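Local structure of interferon (Danio rerio, 3PIV) at residues N19-M24 with R142-H147; D50-L55 with S94-C99. The protein probably acts as a secreted antiviral cytokine of the type I interferon family, signalling by binding a cell-surface receptor. All coordinates share one frame; numbering follows the deposited sequence.

Contact 1. Residues N19-M24 with R142-H147; sequences NLLKNM and RVVKSH
L21 carries this contact from its side, reaching across to V144 and K145 at a place where helix 10-23 faces helix 134-158. These are the first and last helices of the interferon helical bundle, of the four-helix cytokine type, and their backbones run in roughly opposite directions here. The nearest alpha-carbons, L21 CA and K145 CA, are separated by 7.4 Å, and the contact is small, with 109 Å² of surface buried. Segment 142-147 is also tied to other parts of the fold, its H147 imidazole being hydrogen-bonded through NE2 to H119 NE2 and through ND1 to Y40 OH.

R142 starts the facing segment with its CB directed away from L21. Its guanidinium bonds back to its own helix, one turn on: NH1 donates to S146 OG at 2.7 Å with an N-H...O angle of 152°, the oxygen lying 16° out of the guanidinium plane. The extended chain of K145 passes over one face of that group, CD standing 4.0 Å above it near the rim. The preceding residue, R141, adds a polar tie beside the contact, its NH2 being hydrogen-bonded to L21 O.

V144 comes next and points at the opposing helix. Its CG1 meets L21 CD2 at 4.0 Å, a plain methyl-to-methyl contact. F85 of helix 79-101 touches both L21 and V144, so the pair belongs to a core formed by several helices.

At K145 the same leucine methyl reaches the main chain. With CG of L21 anti to the backbone N and chi2 at 73°, L21 CD2 comes to rest 3.5 Å from K145 N and 3.8 Å from K145 CB, packed against the root of the lysine rather than its ammonium end.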
# COMPACT_ATOMS: atom_id res chain seq x y z
N ASN A 19 6.92 -10.70 -2.79
CA ASN A 19 8.01 -11.57 -2.35
C ASN A 19 8.65 -11.14 -1.03
O ASN A 19 8.89 -11.98 -0.16
CB ASN A 19 9.08 -11.69 -3.42
CG ASN A 19 9.17 -13.09 -3.95
OD1 ASN A 19 9.62 -14.00 -3.24
ND2 ASN A 19 8.72 -13.29 -5.19
N LEU A 20 8.93 -9.85 -0.88
CA LEU A 20 9.55 -9.37 0.35
C LEU A 20 8.56 -9.48 1.49
O LEU A 20 8.93 -9.85 2.61
CB LEU A 20 10.02 -7.93 0.20
CG LEU A 20 11.05 -7.72 -0.91
CD1 LEU A 20 11.11 -6.27 -1.34
CD2 LEU A 20 12.41 -8.21 -0.47
N LEU A 21 7.29 -9.18 1.20
CA LEU A 21 6.24 -9.23 2.20
C LEU A 21 6.05 -10.66 2.70
O LEU A 21 5.82 -10.91 3.90
CB LEU A 21 4.92 -8.67 1.64
CG LEU A 21 3.88 -8.35 2.71
CD1 LEU A 21 4.29 -7.09 3.50
CD2 LEU A 21 2.50 -8.17 2.12
N LYS A 22 6.15 -11.61 1.78
CA LYS A 22 6.07 -13.02 2.13
C LYS A 22 7.30 -13.48 2.90
O LYS A 22 7.18 -14.17 3.91
CB LYS A 22 5.92 -13.87 0.87
CG LYS A 22 5.79 -15.37 1.16
CD LYS A 22 5.68 -16.17 -0.13
CE LYS A 22 6.92 -15.98 -1.01
NZ LYS A 22 6.76 -16.67 -2.33
N ASN A 23 8.49 -13.08 2.45
CA ASN A 23 9.72 -13.58 3.09
C ASN A 23 10.16 -12.91 4.41
O ASN A 23 10.99 -13.46 5.13
CB ASN A 23 10.87 -13.62 2.06
CG ASN A 23 10.56 -14.56 0.89
OD1 ASN A 23 11.07 -14.40 -0.22
ND2 ASN A 23 9.70 -15.55 1.15
N MET A 24 9.60 -11.75 4.74
CA MET A 24 10.00 -11.05 5.97
C MET A 24 9.52 -11.75 7.24
O MET A 24 10.05 -11.51 8.32
CB MET A 24 9.55 -9.58 5.97
CG MET A 24 8.02 -9.34 5.92
SD MET A 24 7.58 -7.59 6.18
CE MET A 24 8.08 -6.83 4.65
N ARG A 142 -1.14 -8.92 6.43
CA ARG A 142 -2.12 -9.58 5.55
C ARG A 142 -2.89 -8.53 4.74
O ARG A 142 -3.11 -8.71 3.55
CB ARG A 142 -3.07 -10.47 6.34
CG ARG A 142 -4.16 -11.16 5.46
CD ARG A 142 -3.54 -11.96 4.31
NE ARG A 142 -4.54 -12.51 3.39
CZ ARG A 142 -5.08 -11.83 2.37
NH1 ARG A 142 -4.74 -10.57 2.16
NH2 ARG A 142 -5.97 -12.42 1.58
N VAL A 143 -3.27 -7.42 5.39
CA VAL A 143 -4.00 -6.34 4.72
C VAL A 143 -3.19 -5.71 3.58
O VAL A 143 -3.71 -5.50 2.49
CB VAL A 143 -4.46 -5.23 5.71
CG1 VAL A 143 -4.80 -3.94 4.96
CG2 VAL A 143 -5.65 -5.70 6.54
N VAL A 144 -1.91 -5.45 3.84
CA VAL A 144 -1.02 -4.87 2.83
C VAL A 144 -0.89 -5.79 1.61
O VAL A 144 -0.81 -5.32 0.48
CB VAL A 144 0.37 -4.58 3.42
CG1 VAL A 144 1.38 -4.29 2.32
CG2 VAL A 144 0.29 -3.41 4.38
N LYS A 145 -0.85 -7.09 1.86
CA LYS A 145 -0.89 -8.07 0.77
C LYS A 145 -2.09 -7.82 -0.12
O LYS A 145 -1.97 -7.78 -1.34
CB LYS A 145 -0.93 -9.50 1.31
CG LYS A 145 -0.95 -10.57 0.19
CD LYS A 145 -1.10 -11.98 0.75
CE LYS A 145 -0.89 -13.04 -0.32
NZ LYS A 145 -0.92 -14.41 0.27
N SER A 146 -3.26 -7.63 0.49
CA SER A 146 -4.46 -7.34 -0.30
C SER A 146 -4.37 -6.03 -1.10
O SER A 146 -4.87 -5.95 -2.21
CB SER A 146 -5.71 -7.37 0.57
OG SER A 146 -6.15 -8.71 0.72
N HIS A 147 -3.75 -4.99 -0.54
CA HIS A 147 -3.59 -3.75 -1.29
C HIS A 147 -2.72 -4.02 -2.50
O HIS A 147 -3.00 -3.56 -3.61
CB HIS A 147 -2.92 -2.67 -0.42
CG HIS A 147 -3.84 -2.03 0.57
ND1 HIS A 147 -4.73 -1.03 0.24
CD2 HIS A 147 -4.00 -2.25 1.90
CE1 HIS A 147 -5.40 -0.67 1.31
NE2 HIS A 147 -4.97 -1.39 2.34

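Contact 2. Residues D50-L55 with S94-C99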
# COMPACT_ATOMS: atom_id res chain seq x y z
N ASP A 50 -6.54 9.61 -12.18
CA ASP A 50 -6.98 9.33 -10.82
C ASP A 50 -6.38 8.03 -10.32
O ASP A 50 -6.05 7.90 -9.14
CB ASP A 50 -8.50 9.28 -10.77
CG ASP A 50 -9.12 10.63 -10.99
OD1 ASP A 50 -8.69 11.58 -10.32
OD2 ASP A 50 -10.03 10.74 -11.83
N GLN A 51 -6.24 7.06 -11.21
CA GLN A 51 -5.66 5.78 -10.82
C GLN A 51 -4.22 5.95 -10.33
O GLN A 51 -3.83 5.39 -9.31
CB GLN A 51 -5.76 4.77 -11.97
CG GLN A 51 -7.21 4.33 -12.24
CD GLN A 51 -7.34 3.44 -13.46
OE1 GLN A 51 -6.72 3.67 -14.50
NE2 GLN A 51 -8.16 2.39 -13.34
N VAL A 52 -3.43 6.70 -11.09
CA VAL A 52 -2.03 6.94 -10.76
C VAL A 52 -1.88 7.75 -9.47
O VAL A 52 -1.01 7.46 -8.65
CB VAL A 52 -1.32 7.68 -11.90
CG1 VAL A 52 0.12 8.04 -11.49
CG2 VAL A 52 -1.34 6.82 -13.18
N LYS A 53 -2.70 8.78 -9.30
CA LYS A 53 -2.68 9.58 -8.09
C LYS A 53 -2.98 8.67 -6.91
O LYS A 53 -2.37 8.79 -5.87
CB LYS A 53 -3.73 10.68 -8.13
CG LYS A 53 -3.45 11.78 -9.14
CD LYS A 53 -4.41 12.93 -8.90
CE LYS A 53 -4.47 13.88 -10.08
NZ LYS A 53 -4.99 15.21 -9.63
N PHE A 54 -3.95 7.78 -7.11
CA PHE A 54 -4.35 6.78 -6.11
C PHE A 54 -3.24 5.78 -5.80
O PHE A 54 -3.10 5.33 -4.66
CB PHE A 54 -5.59 6.01 -6.58
CG PHE A 54 -6.04 4.95 -5.60
CD1 PHE A 54 -6.79 5.31 -4.49
CD2 PHE A 54 -5.68 3.62 -5.76
CE1 PHE A 54 -7.20 4.34 -3.56
CE2 PHE A 54 -6.09 2.64 -4.84
CZ PHE A 54 -6.85 3.00 -3.74
N LEU A 55 -2.47 5.41 -6.82
CA LEU A 55 -1.37 4.49 -6.59
C LEU A 55 -0.29 5.18 -5.75
O LEU A 55 0.24 4.58 -4.82
CB LEU A 55 -0.79 3.97 -7.90
CG LEU A 55 -1.66 2.94 -8.62
CD1 LEU A 55 -1.10 2.67 -10.00
CD2 LEU A 55 -1.76 1.65 -7.80
N SER A 94 8.04 7.29 -6.20
CA SER A 94 8.75 8.48 -6.67
C SER A 94 8.71 8.65 -8.21
O SER A 94 8.65 9.77 -8.70
CB SER A 94 10.19 8.45 -6.17
OG SER A 94 10.94 9.42 -6.87
N ASP A 95 8.75 7.56 -8.96
CA ASP A 95 8.57 7.65 -10.42
C ASP A 95 7.17 8.12 -10.82
O ASP A 95 7.03 9.01 -11.67
CB ASP A 95 8.89 6.31 -11.10
CG ASP A 95 10.35 5.91 -10.94
OD1 ASP A 95 11.16 6.77 -10.55
OD2 ASP A 95 10.69 4.74 -11.19
N LEU A 96 6.14 7.52 -10.24
CA LEU A 96 4.75 7.90 -10.50
C LEU A 96 4.45 9.35 -10.14
O LEU A 96 3.63 10.00 -10.80
CB LEU A 96 3.78 6.97 -9.77
CG LEU A 96 3.72 5.56 -10.36
CD1 LEU A 96 2.97 4.60 -9.46
CD2 LEU A 96 3.08 5.60 -11.75
N LYS A 97 5.10 9.86 -9.10
CA LYS A 97 4.92 11.25 -8.70
C LYS A 97 5.28 12.18 -9.86
O LYS A 97 4.76 13.28 -9.98
CB LYS A 97 5.77 11.59 -7.48
CG LYS A 97 5.21 11.09 -6.15
CD LYS A 97 6.23 11.29 -5.03
CE LYS A 97 5.58 11.36 -3.66
NZ LYS A 97 5.30 10.01 -3.20
N GLU A 98 6.19 11.73 -10.70
CA GLU A 98 6.54 12.53 -11.87
C GLU A 98 5.30 12.75 -12.75
O GLU A 98 5.01 13.88 -13.14
CB GLU A 98 7.69 11.88 -12.63
CG GLU A 98 8.12 12.62 -13.88
CD GLU A 98 9.18 11.87 -14.67
OE1 GLU A 98 10.36 11.89 -14.23
OE2 GLU A 98 8.84 11.26 -15.71
N CYS A 99 4.55 11.69 -13.04
CA CYS A 99 3.34 11.85 -13.84
C CYS A 99 2.32 12.71 -13.13
O CYS A 99 1.67 13.54 -13.75
CB CYS A 99 2.72 10.50 -14.18
SG CYS A 99 3.88 9.29 -14.82
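V52 and L96 have the nearest CA atoms, 6.9 Å apart, where the short axes of 50-55 and 94-99 pass 9.3 Å from each other with their N-to-C directions at 146°, an antiparallel but clearly splayed pair. The segments belong to helix 48-66 and helix 79-101 of the interferon helical bundle, and together they bury 163 Å².

The interface is carried by four buried residues, V52 and L55 from one helix and L96 and C99 from the other. L96 spreads its two methyls over one turn of the partner: CD2 lies 3.8 Å from V52 CG1, while CD1 reaches L55 CB at 4.1 Å. The leucine therefore bridges positions three residues apart. V52 and L96 lie aslant rather than end to end. With CG1 anti to the backbone N (chi1 175°), V52 directs that one branch into the contact; it also comes within 4.1 Å of L96 O, so it packs on main chain as well as on side chain. V52 CG1 also has C99 CB as a looser neighbour, at 4.5 Å, a turn further along. L96 and V52 thus each have two neighbours across the gap.

Beyond the segments, C99 SG is joined by a disulfide to C4, whose side chain also touches L96, while M151 of helix 134-158 packs on L55. The same two helices are further linked by the salt bridge of K97 NZ to D60 OD2.

The side-chain contacts between the segments are apolar, although one valine methyl also lies near a backbone carbonyl oxygen. Their hold therefore rests on shape and on exclusion of water, while the disulfide of C99 to C4 ties the N-terminal end of the chain to helix 79-101.

How the contacts relate
From the N terminus, the chain passes C4, whose disulfide partner lies in contact 2, then runs through helix 10-23, which supplies the first half of contact 1. Helix 48-66 follows and meets helix 79-101 at contact 2, closing an inner loop with 38 residues between its segments. Contact 1 closes only when helix 134-158 returns to the first helix, 117 residues later, so the smaller loop falls entirely within the larger. The two centres are 21 Å apart, on opposite sides of the chain's centre, and the nearest atoms stay about 6 Å from each other. One contact joins the terminal helices, the other two middle ones.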